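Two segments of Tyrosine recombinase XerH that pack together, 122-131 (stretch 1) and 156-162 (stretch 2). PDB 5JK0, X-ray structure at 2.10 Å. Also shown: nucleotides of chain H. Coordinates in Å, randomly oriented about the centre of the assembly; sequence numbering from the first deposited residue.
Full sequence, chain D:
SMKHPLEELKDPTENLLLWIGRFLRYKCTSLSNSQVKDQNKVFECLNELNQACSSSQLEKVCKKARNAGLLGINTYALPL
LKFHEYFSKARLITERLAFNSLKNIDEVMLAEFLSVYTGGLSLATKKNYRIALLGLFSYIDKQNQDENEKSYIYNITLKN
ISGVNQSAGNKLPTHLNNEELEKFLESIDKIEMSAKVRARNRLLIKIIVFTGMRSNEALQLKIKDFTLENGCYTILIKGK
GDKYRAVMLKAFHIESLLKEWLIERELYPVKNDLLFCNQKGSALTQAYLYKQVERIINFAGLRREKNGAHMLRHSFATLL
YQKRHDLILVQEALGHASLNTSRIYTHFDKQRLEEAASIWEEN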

ATOM      1  N   SER D 122       6.886  15.671 -12.738  1.00 33.62           N
ATOM      2  CA  SER D 122       7.058  14.835 -11.555  1.00 35.42           C
ATOM      3  C   SER D 122       5.746  14.199 -11.110  1.00 35.12           C
ATOM      4  O   SER D 122       4.667  14.626 -11.519  1.00 32.47           O
ATOM      5  CB  SER D 122       7.650  15.653 -10.406  1.00 36.11           C
ATOM      6  OG  SER D 122       6.740  16.649  -9.970  1.00 35.71           O
ATOM      7  N   LEU D 123       5.851  13.176 -10.266  1.00 36.99           N
ATOM      8  CA  LEU D 123       4.678  12.504  -9.719  1.00 37.28           C
ATOM      9  C   LEU D 123       3.903  13.442  -8.800  1.00 35.35           C
ATOM     10  O   LEU D 123       2.677  13.386  -8.731  1.00 34.24           O
ATOM     11  CB  LEU D 123       5.090  11.237  -8.963  1.00 40.59           C
ATOM     12  CG  LEU D 123       3.979  10.436  -8.278  1.00 43.24           C
ATOM     13  CD1 LEU D 123       2.945   9.965  -9.293  1.00 43.34           C
ATOM     14  CD2 LEU D 123       4.559   9.257  -7.510  1.00 46.23           C
ATOM     15  N   ALA D 124       4.631  14.306  -8.099  1.00 35.60           N
ATOM     16  CA  ALA D 124       4.022  15.270  -7.192  1.00 35.50           C
ATOM     17  C   ALA D 124       3.181  16.286  -7.956  1.00 34.10           C
ATOM     18  O   ALA D 124       2.101  16.674  -7.509  1.00 34.43           O
ATOM     19  CB  ALA D 124       5.092  15.976  -6.372  1.00 35.36           C
ATOM     20  N   THR D 125       3.685  16.714  -9.110  1.00 32.98           N
ATOM     21  CA  THR D 125       2.973  17.663  -9.959  1.00 30.50           C
ATOM     22  C   THR D 125       1.678  17.051 -10.480  1.00 29.05           C
ATOM     23  O   THR D 125       0.642  17.715 -10.532  1.00 28.78           O
ATOM     24  CB  THR D 125       3.844  18.116 -11.147  1.00 31.09           C
ATOM     25  OG1 THR D 125       5.011  18.786 -10.655  1.00 32.70           O
ATOM     26  CG2 THR D 125       3.073  19.061 -12.055  1.00 29.71           C
ATOM     27  N   LYS D 126       1.746  15.778 -10.858  1.00 29.34           N
ATOM     28  CA  LYS D 126       0.572  15.047 -11.321  1.00 29.91           C
ATOM     29  C   LYS D 126      -0.516  15.027 -10.250  1.00 29.07           C
ATOM     30  O   LYS D 126      -1.702  15.154 -10.552  1.00 29.64           O
ATOM     31  CB  LYS D 126       0.949  13.615 -11.714  1.00 32.77           C
ATOM     32  CG  LYS D 126       1.931  13.508 -12.873  1.00 35.86           C
ATOM     33  CD  LYS D 126       2.422  12.075 -13.039  1.00 40.20           C
ATOM     34  CE  LYS D 126       3.353  11.925 -14.235  1.00 42.17           C
ATOM     35  NZ  LYS D 126       2.653  12.163 -15.525  1.00 41.96           N
ATOM     36  N   LYS D 127      -0.104  14.875  -8.995  1.00 29.95           N
ATOM     37  CA  LYS D 127      -1.041  14.831  -7.879  1.00 29.96           C
ATOM     38  C   LYS D 127      -1.739  16.171  -7.677  1.00 29.07           C
ATOM     39  O   LYS D 127      -2.934  16.217  -7.386  1.00 29.41           O
ATOM     40  CB  LYS D 127      -0.326  14.415  -6.594  1.00 31.43           C
ATOM     41  CG  LYS D 127       0.216  12.999  -6.625  1.00 34.37           C
ATOM     42  CD  LYS D 127       0.852  12.620  -5.299  1.00 35.88           C
ATOM     43  CE  LYS D 127       1.354  11.187  -5.323  1.00 38.47           C
ATOM     44  NZ  LYS D 127       1.942  10.788  -4.018  1.00 40.95           N
ATOM     45  N   ASN D 128      -0.989  17.258  -7.837  1.00 28.22           N
ATOM     46  CA  ASN D 128      -1.546  18.602  -7.703  1.00 26.90           C
ATOM     47  C   ASN D 128      -2.593  18.896  -8.772  1.00 25.44           C
ATOM     48  O   ASN D 128      -3.625  19.507  -8.490  1.00 23.24           O
ATOM     49  CB  ASN D 128      -0.436  19.650  -7.767  1.00 26.53           C
ATOM     50  CG  ASN D 128       0.501  19.583  -6.578  1.00 27.99           C
ATOM     51  OD1 ASN D 128       0.139  19.080  -5.514  1.00 28.42           O
ATOM     52  ND2 ASN D 128       1.711  20.098  -6.751  1.00 27.50           N
ATOM     53  N   TYR D 129      -2.315  18.464  -9.999  1.00 25.75           N
ATOM     54  CA  TYR D 129      -3.258  18.611 -11.103  1.00 25.65           C
ATOM     55  C   TYR D 129      -4.553  17.865 -10.812  1.00 25.84           C
ATOM     56  O   TYR D 129      -5.646  18.380 -11.047  1.00 25.39           O
ATOM     57  CB  TYR D 129      -2.645  18.100 -12.408  1.00 25.23           C
ATOM     58  CG  TYR D 129      -1.789  19.108 -13.140  1.00 26.21           C
ATOM     59  CD1 TYR D 129      -0.754  19.771 -12.497  1.00 26.95           C
ATOM     60  CD2 TYR D 129      -2.007  19.383 -14.483  1.00 26.76           C
ATOM     61  CE1 TYR D 129       0.032  20.691 -13.167  1.00 27.71           C
ATOM     62  CE2 TYR D 129      -1.226  20.298 -15.162  1.00 28.37           C
ATOM     63  CZ  TYR D 129      -0.206  20.948 -14.499  1.00 28.57           C
ATOM     64  OH  TYR D 129       0.573  21.858 -15.174  1.00 29.70           O
ATOM     65  N   ARG D 130      -4.416  16.646 -10.300  1.00 25.80           N
ATOM     66  CA  ARG D 130      -5.560  15.811  -9.960  1.00 26.32           C
ATOM     67  C   ARG D 130      -6.423  16.461  -8.881  1.00 26.57           C
ATOM     68  O   ARG D 130      -7.643  16.536  -9.014  1.00 26.81           O
ATOM     69  CB  ARG D 130      -5.089  14.430  -9.497  1.00 27.71           C
ATOM     70  CG  ARG D 130      -6.202  13.520  -9.013  1.00 28.79           C
ATOM     71  CD  ARG D 130      -5.649  12.182  -8.547  1.00 30.37           C
ATOM     72  NE  ARG D 130      -6.684  11.338  -7.960  1.00 31.98           N
ATOM     73  CZ  ARG D 130      -7.042  11.379  -6.680  1.00 34.07           C
ATOM     74  NH1 ARG D 130      -6.447  12.226  -5.852  1.00 33.50           N
ATOM     75  NH2 ARG D 130      -7.994  10.575  -6.229  1.00 35.57           N
ATOM     76  N   ILE D 131      -5.776  16.930  -7.818  1.00 26.66           N
ATOM     77  CA  ILE D 131      -6.467  17.609  -6.724  1.00 28.44           C
ATOM     78  C   ILE D 131      -7.196  18.858  -7.223  1.00 26.53           C
ATOM     79  O   ILE D 131      -8.312  19.154  -6.790  1.00 27.34           O
ATOM     80  CB  ILE D 131      -5.482  17.999  -5.600  1.00 31.24           C
ATOM     81  CG1 ILE D 131      -4.918  16.745  -4.929  1.00 35.11           C
ATOM     82  CG2 ILE D 131      -6.157  18.885  -4.563  1.00 31.65           C
ATOM     83  CD1 ILE D 131      -3.859  17.037  -3.889  1.00 37.62           C
ATOM     84  N   ILE D 156     -16.816  13.111 -10.178  1.00 34.65           N
ATOM     85  CA  ILE D 156     -15.482  12.718 -10.611  1.00 37.18           C
ATOM     86  C   ILE D 156     -14.671  12.242  -9.412  1.00 40.11           C
ATOM     87  O   ILE D 156     -14.583  12.938  -8.400  1.00 39.56           O
ATOM     88  CB  ILE D 156     -14.743  13.876 -11.303  1.00 34.21           C
ATOM     89  CG1 ILE D 156     -15.581  14.437 -12.454  1.00 32.70           C
ATOM     90  CG2 ILE D 156     -13.385  13.411 -11.803  1.00 35.47           C
ATOM     91  CD1 ILE D 156     -15.826  13.445 -13.569  1.00 34.55           C
ATOM     92  N   THR D 157     -14.082  11.058  -9.525  1.00 43.04           N
ATOM     93  CA  THR D 157     -13.329  10.481  -8.419  1.00 45.82           C
ATOM     94  C   THR D 157     -11.847  10.338  -8.748  1.00 47.13           C
ATOM     95  O   THR D 157     -10.992  10.612  -7.903  1.00 46.69           O
ATOM     96  CB  THR D 157     -13.891   9.104  -8.016  1.00 48.83           C
ATOM     97  OG1 THR D 157     -13.856   8.222  -9.145  1.00 50.89           O
ATOM     98  CG2 THR D 157     -15.326   9.238  -7.530  1.00 49.09           C
ATOM     99  N   LEU D 158     -11.554   9.912  -9.976  1.00 49.66           N
ATOM    100  CA  LEU D 158     -10.182   9.670 -10.421  1.00 52.10           C
ATOM    101  C   LEU D 158      -9.447   8.755  -9.447  1.00 55.03           C
ATOM    102  O   LEU D 158      -8.429   9.139  -8.868  1.00 51.22           O
ATOM    103  CB  LEU D 158      -9.425  10.991 -10.586  1.00 51.01           C
ATOM    104  CG  LEU D 158      -9.940  11.939 -11.672  1.00 35.14           C
ATOM    105  CD1 LEU D 158      -9.188  13.259 -11.636  1.00 32.62           C
ATOM    106  CD2 LEU D 158      -9.818  11.292 -13.042  1.00 43.90           C
ATOM    107  N   LYS D 159      -9.975   7.545  -9.273  1.00 60.70           N
ATOM    108  CA  LYS D 159      -9.450   6.589  -8.301  1.00 65.87           C
ATOM    109  C   LYS D 159      -7.970   6.285  -8.516  1.00 71.59           C
ATOM    110  O   LYS D 159      -7.256   5.949  -7.569  1.00 73.53           O
ATOM    111  CB  LYS D 159     -10.258   5.290  -8.351  1.00 67.95           C
ATOM    112  N   ASN D 160      -7.512   6.400  -9.758  1.00 75.04           N
ATOM    113  CA  ASN D 160      -6.094   6.257 -10.056  1.00 79.23           C
ATOM    114  C   ASN D 160      -5.305   7.399  -9.423  1.00 76.94           C
ATOM    115  O   ASN D 160      -5.576   8.570  -9.687  1.00 72.53           O
ATOM    116  CB  ASN D 160      -5.859   6.218 -11.567  1.00 81.07           C
ATOM    117  N   ILE D 161      -4.334   7.055  -8.583  1.00 79.76           N
ATOM    118  CA  ILE D 161      -3.574   8.059  -7.846  1.00 77.15           C
ATOM    119  C   ILE D 161      -2.149   8.211  -8.371  1.00 78.05           C
ATOM    120  O   ILE D 161      -1.438   9.139  -7.989  1.00 75.23           O
ATOM    121  CB  ILE D 161      -3.517   7.722  -6.344  1.00 77.76           C
ATOM    122  N   SER D 162      -1.736   7.301  -9.248  1.00 82.31           N
ATOM    123  CA  SER D 162      -0.390   7.342  -9.807  1.00 82.65           C
ATOM    124  C   SER D 162      -0.396   7.055 -11.305  1.00 84.73           C
ATOM    125  O   SER D 162      -0.360   5.899 -11.725  1.00 88.92           O
ATOM    126  CB  SER D 162       0.518   6.346  -9.086  1.00 85.95           C
ATOM    127  OG  SER D 162       1.811   6.324  -9.665  1.00 87.38           O
TER
ATOM    128  P    DA H  10       8.275  19.157 -11.916  1.00 37.09           P
ATOM    129  OP1  DA H  10       9.373  18.377 -12.524  1.00 36.37           O
ATOM    130  OP2  DA H  10       6.871  18.791 -12.199  1.00 37.75           O
ATOM    131  O5'  DA H  10       8.470  19.163 -10.330  1.00 33.13           O
ATOM    132  C5'  DA H  10       9.616  19.784  -9.763  1.00 32.58           C
ATOM    133  C4'  DA H  10       9.547  19.768  -8.248  1.00 32.31           C
ATOM    134  O4'  DA H  10       8.624  20.790  -7.786  1.00 30.94           O
ATOM    135  C3'  DA H  10       9.062  18.448  -7.634  1.00 32.75           C
ATOM    136  O3'  DA H  10       9.930  18.058  -6.579  1.00 34.46           O
ATOM    137  C2'  DA H  10       7.669  18.795  -7.108  1.00 32.36           C
ATOM    138  C1'  DA H  10       7.853  20.255  -6.743  1.00 31.77           C
ATOM    139  N9   DA H  10       6.600  20.998  -6.639  1.00 31.08           N
ATOM    140  C8   DA H  10       5.564  21.001  -7.531  1.00 30.62           C
ATOM    141  N7   DA H  10       4.557  21.763  -7.171  1.00 31.19           N
ATOM    142  C5   DA H  10       4.959  22.293  -5.955  1.00 30.93           C
ATOM    143  C6   DA H  10       4.338  23.178  -5.052  1.00 30.93           C
ATOM    144  N6   DA H  10       3.126  23.705  -5.251  1.00 30.74           N
ATOM    145  N1   DA H  10       5.016  23.505  -3.931  1.00 30.67           N
ATOM    146  C2   DA H  10       6.229  22.977  -3.733  1.00 31.21           C
ATOM    147  N3   DA H  10       6.913  22.135  -4.506  1.00 31.73           N
ATOM    148  C4   DA H  10       6.215  21.830  -5.613  1.00 31.20           C
ATOM    149  P    DA H  11       9.927  16.541  -6.046  1.00 45.68           P
ATOM    150  OP1  DA H  11      11.018  16.422  -5.054  1.00 47.18           O
ATOM    151  OP2  DA H  11       9.901  15.649  -7.225  1.00 46.22           O
ATOM    152  O5'  DA H  11       8.516  16.391  -5.302  1.00 46.22           O
ATOM    153  C5'  DA H  11       8.462  16.231  -3.889  1.00 47.01           C
ATOM    154  C4'  DA H  11       8.605  17.568  -3.179  1.00 46.50           C
ATOM    155  O4'  DA H  11       7.604  18.495  -3.678  1.00 44.55           O
ATOM    156  C3'  DA H  11       8.420  17.507  -1.662  1.00 48.50           C
ATOM    157  O3'  DA H  11       9.466  18.211  -1.010  1.00 50.53           O
ATOM    158  C2'  DA H  11       7.062  18.167  -1.427  1.00 46.78           C
ATOM    159  C1'  DA H  11       6.970  19.135  -2.597  1.00 43.93           C
ATOM    160  N9   DA H  11       5.594  19.441  -2.983  1.00 41.46           N
ATOM    161  C8   DA H  11       4.912  18.947  -4.059  1.00 39.75           C
ATOM    162  N7   DA H  11       3.682  19.393  -4.156  1.00 38.51           N
ATOM    163  C5   DA H  11       3.546  20.236  -3.065  1.00 38.35           C
ATOM    164  C6   DA H  11       2.472  21.022  -2.600  1.00 38.22           C
ATOM    165  N6   DA H  11       1.283  21.080  -3.210  1.00 35.85           N
ATOM    166  N1   DA H  11       2.669  21.748  -1.479  1.00 40.88           N
ATOM    167  C2   DA H  11       3.860  21.687  -0.873  1.00 41.30           C
ATOM    168  N3   DA H  11       4.941  20.986  -1.214  1.00 41.20           N
ATOM    169  C4   DA H  11       4.715  20.276  -2.331  1.00 40.11           C

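How do the two backbones meet? Stretch 1 enters a helix at Leu 123, with Ser 122 at the N-cap position, while stretch 2 has no regular helix or strand. Its loop runs against the helix in the reverse sense: CA of Leu 123 lies 7.2 Å from CA of Ser 162, and CA of Arg 130 lies 7.7 Å from CA of Leu 158.

What holds the loop to the helix? Arg 130 does most of the work. Its nearly extended side chain, with chi1 to chi3 all t, carries the guanidinium to the backbone of stretch 2. NE and NH2 of Arg 130 each donate a hydrogen bond to O of Leu 158, both 3.0 Å long, so one carbonyl near the guanidinium plane accepts from two nitrogens. Leu 158 also packs here, its CB 3.8 Å from NE of Arg 130.

What happens toward the helix start? The contact thins. CD1 of Leu 123 reaches OG of Ser 162 at 3.8 Å, and the side chain of Ile 161 is not modelled beyond CB.

Which side chains turn to the DNA instead? Thr 125 OG1 donates a very short 2.4 Å hydrogen bond to OP2 of DA10, and Asn 128 OD1 accepts one from N6 of DA11 at 3.3 Å, as befits a recombinase.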